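Local coordinates for protein BT_4661 (Bacteroides thetaiotaomicron, PDB 4AK2) that binds heparin-type sulfated glycans through its ligand-binding domain, the part described here, probably to capture them at the bacterial surface, at residues R162-Y167 with G245-Q250; P172-S177 with N238-A243; E190-Y195 with N234-K239. One frame throughout, in Å; residues are numbered along the deposited sequence.

Contact 1. Residues R162-Y167 with G245-Q250. With NA (sodium ion), chain C; IDS (2-O-sulfo-alpha-L-idopyranuronic acid), chain B; IDS (2-O-sulfo-alpha-L-idopyranuronic acid), chain D.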
loop_
_atom_site.group_PDB
_atom_site.type_symbol
_atom_site.label_atom_id
_atom_site.label_comp_id
_atom_site.label_asym_id
_atom_site.label_seq_id
_atom_site.Cartn_x
_atom_site.Cartn_y
_atom_site.Cartn_z
ATOM N N ARG A 162 -13.918 5.513 -0.917
ATOM C CA ARG A 162 -13.604 6.934 -0.640
ATOM C C ARG A 162 -12.166 6.986 -0.150
ATOM O O ARG A 162 -11.536 5.937 0.062
ATOM C CB ARG A 162 -14.544 7.528 0.436
ATOM C CG ARG A 162 -14.534 6.820 1.763
ATOM C CD ARG A 162 -15.215 7.584 2.899
ATOM N NE ARG A 162 -16.665 7.756 2.714
ATOM C CZ ARG A 162 -17.610 6.880 3.041
ATOM N NH1 ARG A 162 -17.280 5.640 3.449
ATOM N NH2 ARG A 162 -18.897 7.208 2.898
ATOM N N ASP A 163 -11.647 8.187 0.071
ATOM C CA ASP A 163 -10.394 8.441 0.757
ATOM C C ASP A 163 -9.242 7.730 0.018
ATOM O O ASP A 163 -8.527 6.893 0.606
ATOM C CB ASP A 163 -10.477 8.058 2.247
ATOM C CG ASP A 163 -11.487 8.893 3.032
ATOM O OD1 ASP A 163 -11.828 9.989 2.584
ATOM O OD2 ASP A 163 -11.901 8.387 4.066
ATOM N N PHE A 164 -9.053 8.112 -1.232
ATOM C CA PHE A 164 -7.985 7.585 -2.060
ATOM C C PHE A 164 -6.791 8.518 -1.962
ATOM O O PHE A 164 -6.934 9.749 -2.007
ATOM C CB PHE A 164 -8.434 7.473 -3.512
ATOM C CG PHE A 164 -9.634 6.600 -3.720
ATOM C CD1 PHE A 164 -9.483 5.244 -3.944
ATOM C CD2 PHE A 164 -10.929 7.136 -3.698
ATOM C CE1 PHE A 164 -10.580 4.440 -4.142
ATOM C CE2 PHE A 164 -12.041 6.339 -3.893
ATOM C CZ PHE A 164 -11.876 4.980 -4.103
ATOM N N PHE A 165 -5.599 7.956 -1.799
ATOM C CA PHE A 165 -4.359 8.729 -1.675
ATOM C C PHE A 165 -3.309 8.044 -2.552
ATOM O O PHE A 165 -3.257 6.768 -2.605
ATOM C CB PHE A 165 -3.776 8.707 -0.276
ATOM C CG PHE A 165 -4.662 9.338 0.792
ATOM C CD1 PHE A 165 -5.783 8.630 1.299
ATOM C CD2 PHE A 165 -4.351 10.589 1.354
ATOM C CE1 PHE A 165 -6.581 9.155 2.296
ATOM C CE2 PHE A 165 -5.156 11.098 2.371
ATOM C CZ PHE A 165 -6.265 10.394 2.831
ATOM N N TYR A 166 -2.427 8.798 -3.168
ATOM C CA TYR A 166 -1.338 8.237 -3.934
ATOM C C TYR A 166 -0.025 8.855 -3.554
ATOM O O TYR A 166 0.072 10.115 -3.417
ATOM C CB TYR A 166 -1.575 8.464 -5.442
ATOM C CG TYR A 166 -0.508 7.869 -6.326
ATOM C CD1 TYR A 166 -0.615 6.550 -6.753
ATOM C CD2 TYR A 166 0.577 8.616 -6.754
ATOM C CE1 TYR A 166 0.344 5.985 -7.563
ATOM C CE2 TYR A 166 1.567 8.077 -7.562
ATOM C CZ TYR A 166 1.430 6.727 -7.956
ATOM O OH TYR A 166 2.333 6.087 -8.793
ATOM N N TYR A 167 1.041 8.066 -3.429
ATOM C CA TYR A 167 2.364 8.584 -3.063
ATOM C C TYR A 167 3.346 8.141 -4.127
ATOM O O TYR A 167 3.617 6.939 -4.269
ATOM C CB TYR A 167 2.798 8.065 -1.684
ATOM C CG TYR A 167 1.803 8.513 -0.656
ATOM C CD1 TYR A 167 1.849 9.844 -0.182
ATOM C CD2 TYR A 167 0.782 7.695 -0.212
ATOM C CE1 TYR A 167 0.882 10.337 0.676
ATOM C CE2 TYR A 167 -0.186 8.180 0.713
ATOM C CZ TYR A 167 -0.115 9.513 1.154
ATOM O OH TYR A 167 -1.061 10.014 2.031
ATOM N N GLY A 245 4.805 4.050 -7.513
ATOM C CA GLY A 245 4.245 4.665 -6.322
ATOM C C GLY A 245 3.193 3.806 -5.680
ATOM O O GLY A 245 2.973 2.659 -6.115
ATOM N N ALA A 246 2.546 4.298 -4.637
ATOM C CA ALA A 246 1.673 3.484 -3.808
ATOM C C ALA A 246 0.318 4.145 -3.610
ATOM O O ALA A 246 0.257 5.352 -3.282
ATOM C CB ALA A 246 2.314 3.206 -2.457
ATOM N N MET A 247 -0.764 3.406 -3.748
ATOM C CA MET A 247 -2.149 3.881 -3.587
ATOM C C MET A 247 -2.847 3.176 -2.470
ATOM O O MET A 247 -2.803 1.916 -2.352
ATOM C CB MET A 247 -2.916 3.744 -4.909
ATOM C CG MET A 247 -4.354 4.318 -4.881
ATOM S SD MET A 247 -5.617 3.253 -4.142
ATOM C CE MET A 247 -5.852 2.074 -5.466
ATOM N N ILE A 248 -3.517 3.969 -1.626
ATOM C CA ILE A 248 -4.404 3.439 -0.600
ATOM C C ILE A 248 -5.800 4.040 -0.758
ATOM O O ILE A 248 -5.887 5.248 -1.105
ATOM C CB ILE A 248 -3.813 3.596 0.804
ATOM C CG1 ILE A 248 -4.721 2.972 1.861
ATOM C CG2 ILE A 248 -3.560 5.091 1.138
ATOM C CD1 ILE A 248 -4.079 2.885 3.242
ATOM N N GLY A 249 -6.846 3.264 -0.542
ATOM C CA GLY A 249 -8.249 3.777 -0.526
ATOM C C GLY A 249 -9.019 3.081 0.530
ATOM O O GLY A 249 -8.717 1.957 0.918
ATOM N N GLN A 250 -10.070 3.721 1.066
ATOM C CA GLN A 250 -10.984 3.068 1.966
ATOM C C GLN A 250 -11.866 2.106 1.211
ATOM O O GLN A 250 -12.381 2.423 0.120
ATOM C CB GLN A 250 -11.856 4.118 2.711
ATOM C CG GLN A 250 -12.636 3.445 3.815
ATOM C CD GLN A 250 -13.701 4.376 4.382
ATOM O OE1 GLN A 250 -14.818 4.391 3.865
ATOM N NE2 GLN A 250 -13.331 5.200 5.394
HETATM NA NA NA C . -7.989 5.419 2.997
HETATM C C1 IDS B . -18.243 13.505 -0.396
HETATM C C2 IDS B . -18.780 14.706 0.399
HETATM C C3 IDS B . -19.852 14.325 1.431
HETATM C C4 IDS B . -19.484 13.087 2.254
HETATM C C5 IDS B . -19.054 11.965 1.296
HETATM C C6 IDS B . -18.637 10.676 1.955
HETATM O O2 IDS B . -17.683 15.330 1.082
HETATM O O3 IDS B . -21.112 14.108 0.794
HETATM O O4 IDS B . -18.403 13.376 3.149
HETATM O O5 IDS B . -17.949 12.433 0.499
HETATM O O6A IDS B . -19.475 10.011 2.603
HETATM O O6B IDS B . -17.430 10.346 1.829
HETATM S S IDS B . -16.805 16.442 0.402
HETATM O O1S IDS B . -15.667 16.753 1.272
HETATM O O2S IDS B . -16.377 15.900 -0.904
HETATM O O3S IDS B . -17.748 17.553 0.250
HETATM C C1 IDS D . -15.465 10.949 7.338
HETATM C C2 IDS D . -14.699 9.674 7.102
HETATM C C3 IDS D . -13.229 9.877 6.651
HETATM C C4 IDS D . -12.529 10.940 7.486
HETATM C C5 IDS D . -13.411 12.194 7.471
HETATM C C6 IDS D . -12.743 13.364 8.124
HETATM O O2 IDS D . -14.823 8.866 8.282
HETATM O O3 IDS D . -13.227 10.276 5.272
HETATM O O4 IDS D . -12.376 10.413 8.810
HETATM O O5 IDS D . -14.676 11.880 8.064
HETATM O O6A IDS D . -11.647 13.727 7.642
HETATM O O6B IDS D . -13.280 13.921 9.098
HETATM S S IDS D . -14.634 7.345 8.247
HETATM O O1S IDS D . -15.395 6.877 9.413
HETATM O O2S IDS D . -15.172 6.882 6.965
HETATM O O3S IDS D . -13.166 7.094 8.365
HETATM O O HOH W 1 -10.325 6.487 5.350
HETATM O O HOH W 2 -6.304 5.955 4.860
#

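Contact 2. Residues P172-S177 with N238-A243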
loop_
_atom_site.group_PDB
_atom_site.type_symbol
_atom_site.label_atom_id
_atom_site.label_comp_id
_atom_site.label_asym_id
_atom_site.label_seq_id
_atom_site.Cartn_x
_atom_site.Cartn_y
_atom_site.Cartn_z
ATOM N N PRO A 172 7.951 9.957 -12.104
ATOM C CA PRO A 172 8.271 11.357 -12.383
ATOM C C PRO A 172 7.647 12.283 -11.335
ATOM O O PRO A 172 6.567 11.993 -10.810
ATOM C CB PRO A 172 7.672 11.605 -13.775
ATOM C CG PRO A 172 6.742 10.467 -14.047
ATOM C CD PRO A 172 7.103 9.328 -13.141
ATOM N N ASP A 173 8.325 13.391 -11.019
ATOM C CA ASP A 173 7.807 14.331 -10.031
ATOM C C ASP A 173 6.451 14.874 -10.474
ATOM O O ASP A 173 5.638 15.286 -9.644
ATOM C CB ASP A 173 8.824 15.426 -9.732
ATOM C CG ASP A 173 9.830 15.014 -8.659
ATOM O OD1 ASP A 173 9.541 14.118 -7.817
ATOM O OD2 ASP A 173 10.917 15.614 -8.644
ATOM N N SER A 174 6.185 14.819 -11.778
ATOM C CA SER A 174 4.904 15.281 -12.296
ATOM C C SER A 174 3.709 14.372 -11.899
ATOM O O SER A 174 2.555 14.796 -12.047
ATOM C CB SER A 174 4.981 15.493 -13.795
ATOM O OG SER A 174 5.266 14.220 -14.378
ATOM N N HIS A 175 3.970 13.173 -11.360
ATOM C CA HIS A 175 2.939 12.362 -10.700
ATOM C C HIS A 175 2.726 12.880 -9.293
ATOM O O HIS A 175 3.313 12.381 -8.338
ATOM C CB HIS A 175 3.353 10.892 -10.665
ATOM C CG HIS A 175 3.390 10.223 -12.028
ATOM N ND1 HIS A 175 3.635 8.894 -12.166
ATOM C CD2 HIS A 175 3.151 10.720 -13.297
ATOM C CE1 HIS A 175 3.587 8.575 -13.488
ATOM N NE2 HIS A 175 3.258 9.690 -14.174
ATOM N N ILE A 176 1.907 13.918 -9.166
ATOM C CA ILE A 176 1.811 14.657 -7.907
ATOM C C ILE A 176 1.123 13.798 -6.842
ATOM O O ILE A 176 0.035 13.243 -7.086
ATOM C CB ILE A 176 1.083 16.021 -8.097
ATOM C CG1 ILE A 176 1.936 16.909 -9.037
ATOM C CG2 ILE A 176 0.870 16.709 -6.753
ATOM C CD1 ILE A 176 1.297 18.220 -9.479
ATOM N N SER A 177 1.761 13.686 -5.675
ATOM C CA SER A 177 1.257 12.873 -4.562
ATOM C C SER A 177 0.118 13.550 -3.815
ATOM O O SER A 177 -0.003 14.773 -3.819
ATOM C CB SER A 177 2.375 12.615 -3.576
ATOM O OG SER A 177 3.424 11.888 -4.201
ATOM N N ASN A 238 0.910 7.571 -17.668
ATOM C CA ASN A 238 0.634 8.707 -18.522
ATOM C C ASN A 238 1.882 8.951 -19.372
ATOM O O ASN A 238 2.812 8.108 -19.371
ATOM C CB ASN A 238 0.150 9.940 -17.737
ATOM C CG ASN A 238 1.228 10.571 -16.844
ATOM O OD1 ASN A 238 2.403 10.234 -16.895
ATOM N ND2 ASN A 238 0.798 11.494 -16.005
ATOM N N LYS A 239 1.868 10.010 -20.186
ATOM C CA LYS A 239 2.951 10.237 -21.137
ATOM C C LYS A 239 4.279 10.384 -20.419
ATOM O O LYS A 239 5.334 9.863 -20.881
ATOM C CB LYS A 239 2.651 11.432 -22.051
ATOM N N ASP A 240 4.239 11.043 -19.248
ATOM C CA ASP A 240 5.462 11.177 -18.458
ATOM C C ASP A 240 6.004 9.851 -17.915
ATOM O O ASP A 240 7.179 9.764 -17.592
ATOM C CB ASP A 240 5.323 12.220 -17.353
ATOM C CG ASP A 240 5.224 13.631 -17.894
ATOM O OD1 ASP A 240 5.435 13.883 -19.110
ATOM O OD2 ASP A 240 4.961 14.502 -17.049
ATOM N N GLY A 241 5.153 8.860 -17.756
ATOM C CA GLY A 241 5.626 7.555 -17.323
ATOM C C GLY A 241 4.596 6.682 -16.659
ATOM O O GLY A 241 3.494 7.110 -16.316
ATOM N N TYR A 242 4.951 5.412 -16.503
ATOM C CA TYR A 242 4.163 4.481 -15.691
ATOM C C TYR A 242 4.108 4.934 -14.226
ATOM O O TYR A 242 5.084 5.517 -13.714
ATOM C CB TYR A 242 4.742 3.053 -15.774
ATOM C CG TYR A 242 4.350 2.381 -17.036
ATOM C CD1 TYR A 242 3.119 1.737 -17.135
ATOM C CD2 TYR A 242 5.216 2.334 -18.140
ATOM C CE1 TYR A 242 2.744 1.089 -18.305
ATOM C CE2 TYR A 242 4.846 1.693 -19.312
ATOM C CZ TYR A 242 3.620 1.058 -19.387
ATOM O OH TYR A 242 3.279 0.420 -20.550
ATOM N N ALA A 243 3.014 4.603 -13.560
ATOM C CA ALA A 243 2.954 4.768 -12.110
ATOM C C ALA A 243 4.129 4.039 -11.464
ATOM O O ALA A 243 4.432 2.877 -11.836
ATOM C CB ALA A 243 1.656 4.255 -11.510
HETATM O O HOH W 3 2.692 13.629 -15.042
#

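Contact 3. Residues E190-Y195 with N234-K239. With NA (sodium ion), chain E.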
loop_
_atom_site.group_PDB
_atom_site.type_symbol
_atom_site.label_atom_id
_atom_site.label_comp_id
_atom_site.label_asym_id
_atom_site.label_seq_id
_atom_site.Cartn_x
_atom_site.Cartn_y
_atom_site.Cartn_z
ATOM N N GLU A 190 -5.871 12.909 -12.281
ATOM C CA GLU A 190 -5.559 12.595 -13.663
ATOM C C GLU A 190 -6.030 11.136 -13.987
ATOM O O GLU A 190 -6.687 10.884 -15.020
ATOM C CB GLU A 190 -4.069 12.751 -13.929
ATOM C CG GLU A 190 -3.769 12.484 -15.380
ATOM C CD GLU A 190 -2.324 12.723 -15.761
ATOM O OE1 GLU A 190 -1.604 13.420 -15.009
ATOM O OE2 GLU A 190 -1.919 12.222 -16.830
ATOM N N MET A 191 -5.720 10.177 -13.108
ATOM C CA MET A 191 -6.202 8.809 -13.278
ATOM C C MET A 191 -7.728 8.762 -13.321
ATOM O O MET A 191 -8.325 8.103 -14.184
ATOM C CB MET A 191 -5.663 7.908 -12.177
ATOM C CG MET A 191 -4.165 7.627 -12.292
ATOM S SD MET A 191 -3.632 6.898 -13.853
ATOM C CE MET A 191 -3.056 8.337 -14.784
ATOM N N TRP A 192 -8.378 9.430 -12.378
ATOM C CA TRP A 192 -9.823 9.412 -12.351
ATOM C C TRP A 192 -10.406 9.940 -13.631
ATOM O O TRP A 192 -11.311 9.346 -14.220
ATOM C CB TRP A 192 -10.333 10.249 -11.161
ATOM C CG TRP A 192 -10.811 9.410 -10.010
ATOM C CD1 TRP A 192 -12.074 9.446 -9.402
ATOM C CD2 TRP A 192 -10.089 8.310 -9.325
ATOM N NE1 TRP A 192 -12.169 8.500 -8.410
ATOM C CE2 TRP A 192 -11.011 7.792 -8.296
ATOM C CE3 TRP A 192 -8.799 7.757 -9.415
ATOM C CZ2 TRP A 192 -10.638 6.763 -7.440
ATOM C CZ3 TRP A 192 -8.455 6.704 -8.552
ATOM C CH2 TRP A 192 -9.342 6.235 -7.585
ATOM N N ASN A 193 -9.897 11.096 -14.058
ATOM C CA ASN A 193 -10.398 11.704 -15.266
ATOM C C ASN A 193 -10.192 10.817 -16.508
ATOM O O ASN A 193 -11.029 10.794 -17.425
ATOM C CB ASN A 193 -9.772 13.077 -15.431
ATOM C CG ASN A 193 -10.132 14.066 -14.279
ATOM O OD1 ASN A 193 -10.905 13.787 -13.316
ATOM N ND2 ASN A 193 -9.532 15.241 -14.367
ATOM N N SER A 194 -9.102 10.037 -16.503
ATOM C CA SER A 194 -8.845 9.117 -17.607
ATOM C C SER A 194 -9.857 7.964 -17.683
ATOM O O SER A 194 -10.101 7.422 -18.760
ATOM C CB SER A 194 -7.419 8.548 -17.514
ATOM O OG SER A 194 -7.325 7.456 -16.622
ATOM N N TYR A 195 -10.433 7.602 -16.533
ATOM C CA TYR A 195 -11.551 6.649 -16.492
ATOM C C TYR A 195 -12.847 7.308 -17.004
ATOM O O TYR A 195 -13.559 6.719 -17.830
ATOM C CB TYR A 195 -11.701 6.087 -15.079
ATOM C CG TYR A 195 -12.973 5.320 -14.858
ATOM C CD1 TYR A 195 -14.118 5.950 -14.456
ATOM C CD2 TYR A 195 -13.027 3.944 -15.097
ATOM C CE1 TYR A 195 -15.297 5.259 -14.288
ATOM C CE2 TYR A 195 -14.211 3.246 -14.933
ATOM C CZ TYR A 195 -15.340 3.896 -14.518
ATOM O OH TYR A 195 -16.522 3.227 -14.335
ATOM N N ASN A 234 -2.238 -1.340 -18.365
ATOM C CA ASN A 234 -2.106 -0.235 -19.296
ATOM C C ASN A 234 -2.910 1.028 -18.929
ATOM O O ASN A 234 -3.103 1.881 -19.797
ATOM C CB ASN A 234 -2.447 -0.669 -20.751
ATOM C CG ASN A 234 -1.938 0.315 -21.798
ATOM O OD1 ASN A 234 -0.797 0.760 -21.718
ATOM N ND2 ASN A 234 -2.766 0.653 -22.802
ATOM N N LEU A 235 -3.322 1.171 -17.661
ATOM C CA LEU A 235 -4.119 2.346 -17.238
ATOM C C LEU A 235 -3.355 3.256 -16.269
ATOM O O LEU A 235 -3.524 4.476 -16.284
ATOM C CB LEU A 235 -5.443 1.876 -16.600
ATOM C CG LEU A 235 -6.322 1.041 -17.546
ATOM C CD1 LEU A 235 -7.627 0.701 -16.843
ATOM C CD2 LEU A 235 -6.588 1.797 -18.847
ATOM N N TRP A 236 -2.519 2.667 -15.404
ATOM C CA TRP A 236 -1.813 3.436 -14.382
ATOM C C TRP A 236 -0.517 3.921 -14.976
ATOM O O TRP A 236 0.575 3.418 -14.675
ATOM C CB TRP A 236 -1.606 2.593 -13.147
ATOM C CG TRP A 236 -2.870 2.266 -12.424
ATOM C CD1 TRP A 236 -3.775 1.205 -12.653
ATOM C CD2 TRP A 236 -3.428 3.040 -11.316
ATOM N NE1 TRP A 236 -4.830 1.280 -11.761
ATOM C CE2 TRP A 236 -4.647 2.359 -10.906
ATOM C CE3 TRP A 236 -3.005 4.177 -10.606
ATOM C CZ2 TRP A 236 -5.429 2.822 -9.859
ATOM C CZ3 TRP A 236 -3.793 4.644 -9.547
ATOM C CH2 TRP A 236 -4.996 3.996 -9.196
ATOM N N ARG A 237 -0.648 4.923 -15.836
ATOM C CA ARG A 237 0.454 5.464 -16.625
ATOM C C ARG A 237 -0.041 6.761 -17.263
ATOM O O ARG A 237 -1.251 6.986 -17.433
ATOM C CB ARG A 237 0.875 4.467 -17.716
ATOM C CG ARG A 237 -0.102 4.379 -18.890
ATOM C CD ARG A 237 0.300 3.305 -19.929
ATOM N NE ARG A 237 1.501 3.688 -20.694
ATOM C CZ ARG A 237 1.724 3.480 -21.997
ATOM N NH1 ARG A 237 0.891 2.779 -22.740
ATOM N NH2 ARG A 237 2.823 3.970 -22.566
ATOM N N ASN A 238 0.910 7.571 -17.668
ATOM C CA ASN A 238 0.634 8.707 -18.522
ATOM C C ASN A 238 1.882 8.951 -19.372
ATOM O O ASN A 238 2.812 8.108 -19.371
ATOM C CB ASN A 238 0.150 9.940 -17.737
ATOM C CG ASN A 238 1.228 10.571 -16.844
ATOM O OD1 ASN A 238 2.403 10.234 -16.895
ATOM N ND2 ASN A 238 0.798 11.494 -16.005
ATOM N N LYS A 239 1.868 10.010 -20.186
ATOM C CA LYS A 239 2.951 10.237 -21.137
ATOM C C LYS A 239 4.279 10.384 -20.419
ATOM O O LYS A 239 5.334 9.863 -20.881
ATOM C CB LYS A 239 2.651 11.432 -22.051
HETATM NA NA NA E . -5.531 5.773 -17.575
HETATM O O HOH W 4 -5.418 5.792 -19.909
#

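Contact 1. Residues R162-Y167 with G245-Q250
Phe165 pairs with Ile248, and Tyr167 with Ala246, each through a two-way exchange of backbone hydrogen bonds, which sets the register of two antiparallel strands whose axes approach to 4.7 Å. Phe165 N, for example, donates to Ile248 O over 2.8 Å. The intervening Tyr166 and Met247 form a non-hydrogen-bonded pair, and CA-H groups of both are directed at carbonyl oxygens across the gap, those of Ala246 and Phe165 respectively.

Side-chain packing divides between the two faces of the sheet. On one, Phe165 and Ile248 run side by side in the same direction, with Phe165 CB 3.9 Å from Ile248 CG2. On the other, Tyr166 has CG anti to its backbone N and beside the carbonyl carbon (chi1 -178°), and its ring comes near the backbone of Gly245 and Ala246; Ala246 N lies over one face of the ring, while Met247 CB reaches the ring edge, 4.1 Å from Tyr166 CD1.

Polar contacts gather at the far end, where Arg162 and Gln250 also lie alongside each other. Arg162 NH1 donates to Gln250 OE1 over 2.8 Å, an acceptor that sits in the guanidinium plane, although guanidinium and amide are turned 67° apart. NE and NH2 of Arg162 donate to the two carboxylate oxygens of the chain B sulfated iduronate, with NE 2.8 Å from O6B in a bond that is nearly straight (169°). Gln250 NE2 serves a sulfate oxygen of the chain D iduronate, whose O3 hydroxyl donates to Asp163 OD2 over 2.6 Å. The backbone has its own ligand: Asp163 O stands 2.9 Å from a sodium ion also bound by Ser270 OG and a water.

Together these features describe a surface glycan-binding site built on the end of an antiparallel beta-strand pair, with basic and amide donors for carboxylate and sulfate and an acidic acceptor for a sugar hydroxyl.

Contact 2. Residues P172-S177 with N238-A243
His175 meets Asn238 edge-on: its NE2 donates to Asn238 OD1 over 2.9 Å, with 162° at the hydrogen. The acceptor lies close to the imidazole plane, whereas the donor stands above the plane of the amide carbonyl; ring and amide planes are turned 68° apart. The neighbouring ring carbon keeps to the same edge, His175 CE1 approaching Gly241 O to 3.2 Å, with Tyr242 O a little farther off. A second polar link joins Ser174 OG to Asp240, the hydroxyl donating to OD2 over 2.7 Å on the anti side of the carboxylate. Beside it Pro172 CG rests against the Asp240 backbone, 3.6 Å from Asp240 O.

One water bridges the two segments, donating to Ser174 OG and accepting from Asn238 ND2 at 3.0 Å.

The next shell explains why these groups are where they are. Pro172 CG sits 3.5 Å above the centre of the His175 ring, and the ring also stacks with Phe187 of helix 187-195, which probably restrains its tilt. Residues Pro172 to His175 form a type I turn closed by His175 N and Pro172 O, bringing proline, serine and histidine together. Across the contact, chi1 of Asn238 (68°) puts CG between the backbone N and the carbonyl carbon, and OD1 reaches back over the turn to Gly241 N. It accepts from that N, 3.2 Å away, in addition to His175 NE2, and this double use fixes the amide's rotation.

Backbone bonds in both directions between Asn238 and Gly241 close a type I turn at the tip of a beta hairpin, joining strand 237-238 to strand 241-254. The motif is therefore a hairpin turn with an Asx-type side-chain bond, docked against a second type I turn in the loop between strands 163-168 and 178-179.

Contact 3. Residues E190-Y195 with N234-K239
Met191 reaches from helix 187-195 to Leu235, Trp236 and Arg237, its side chain leaving the helix toward that segment. From CB the chain continues to CG, which lies beside the backbone N (chi1 -71°) and packs against the benzenoid part of Trp236, 4.0 Å from CE3. Bending beyond CG then brings SD down to the backbone, 3.4 Å from Leu235 O and close to Trp236 CA. The same sulfur makes an oblique Met-aromatic contact, 5.0 Å from the centroid of the Trp236 six-membered ring and 38° off its normal. The chain bends again at chi3, and the terminal CE comes to rest 3.5 Å from Arg237 O. Each atom from CG to the tip thus has its own partner.

Trp192 adds an apolar touch where its CZ3 nears Trp236 CH2. At the more exposed margin Glu190 extends fully to cross Asn238 at about a right angle. Asn238 ND2 donates to Glu190 OE2 over 2.9 Å (154° at hydrogen), meeting the oxygen from above the carboxylate plane. Since the other end of this amide is committed to His175 and Gly241, ND2 is the end turned toward the acid.

A sodium ion joins the two segments, with Ser194 OG at 2.6 Å, Leu235 O at 2.7 Å and a water as the third ligand. Ser194 OG also donates to Met191 O over 2.7 Å, a bond that commits its proton to the helix backbone.

With that proton turned to a carbonyl, the serine oxygen can present electron density to the cation. The chemistry implies a helix-to-loop junction in which the sodium ion bridges two uncharged oxygens, one from each segment, with an acid-amide bond at the margin, while the methionine packs its CG and sulfur on Trp236 and its CE against the Arg237 carbonyl.

Of the segments in these contacts, strand 163-168 comes first along the chain, and its pairing with strand 241-254 in contact 1 closes the widest loop. Within that loop lies contact 2, where the turn after strand 163-168 meets the hairpin leading into strand 241-254. Contact 3 is innermost, returning residues 234-239 to helix 187-195 and sharing Asn238 and Lys239 with contact 2; none of the three loops cross. Side chains bridge the sites: Tyr166 packs on Ala243, Phe164 on Trp192, and Met247 on Trp236. The glycan-binding end of the sheet is thereby connected, through its strands, to the helix and the second sodium site.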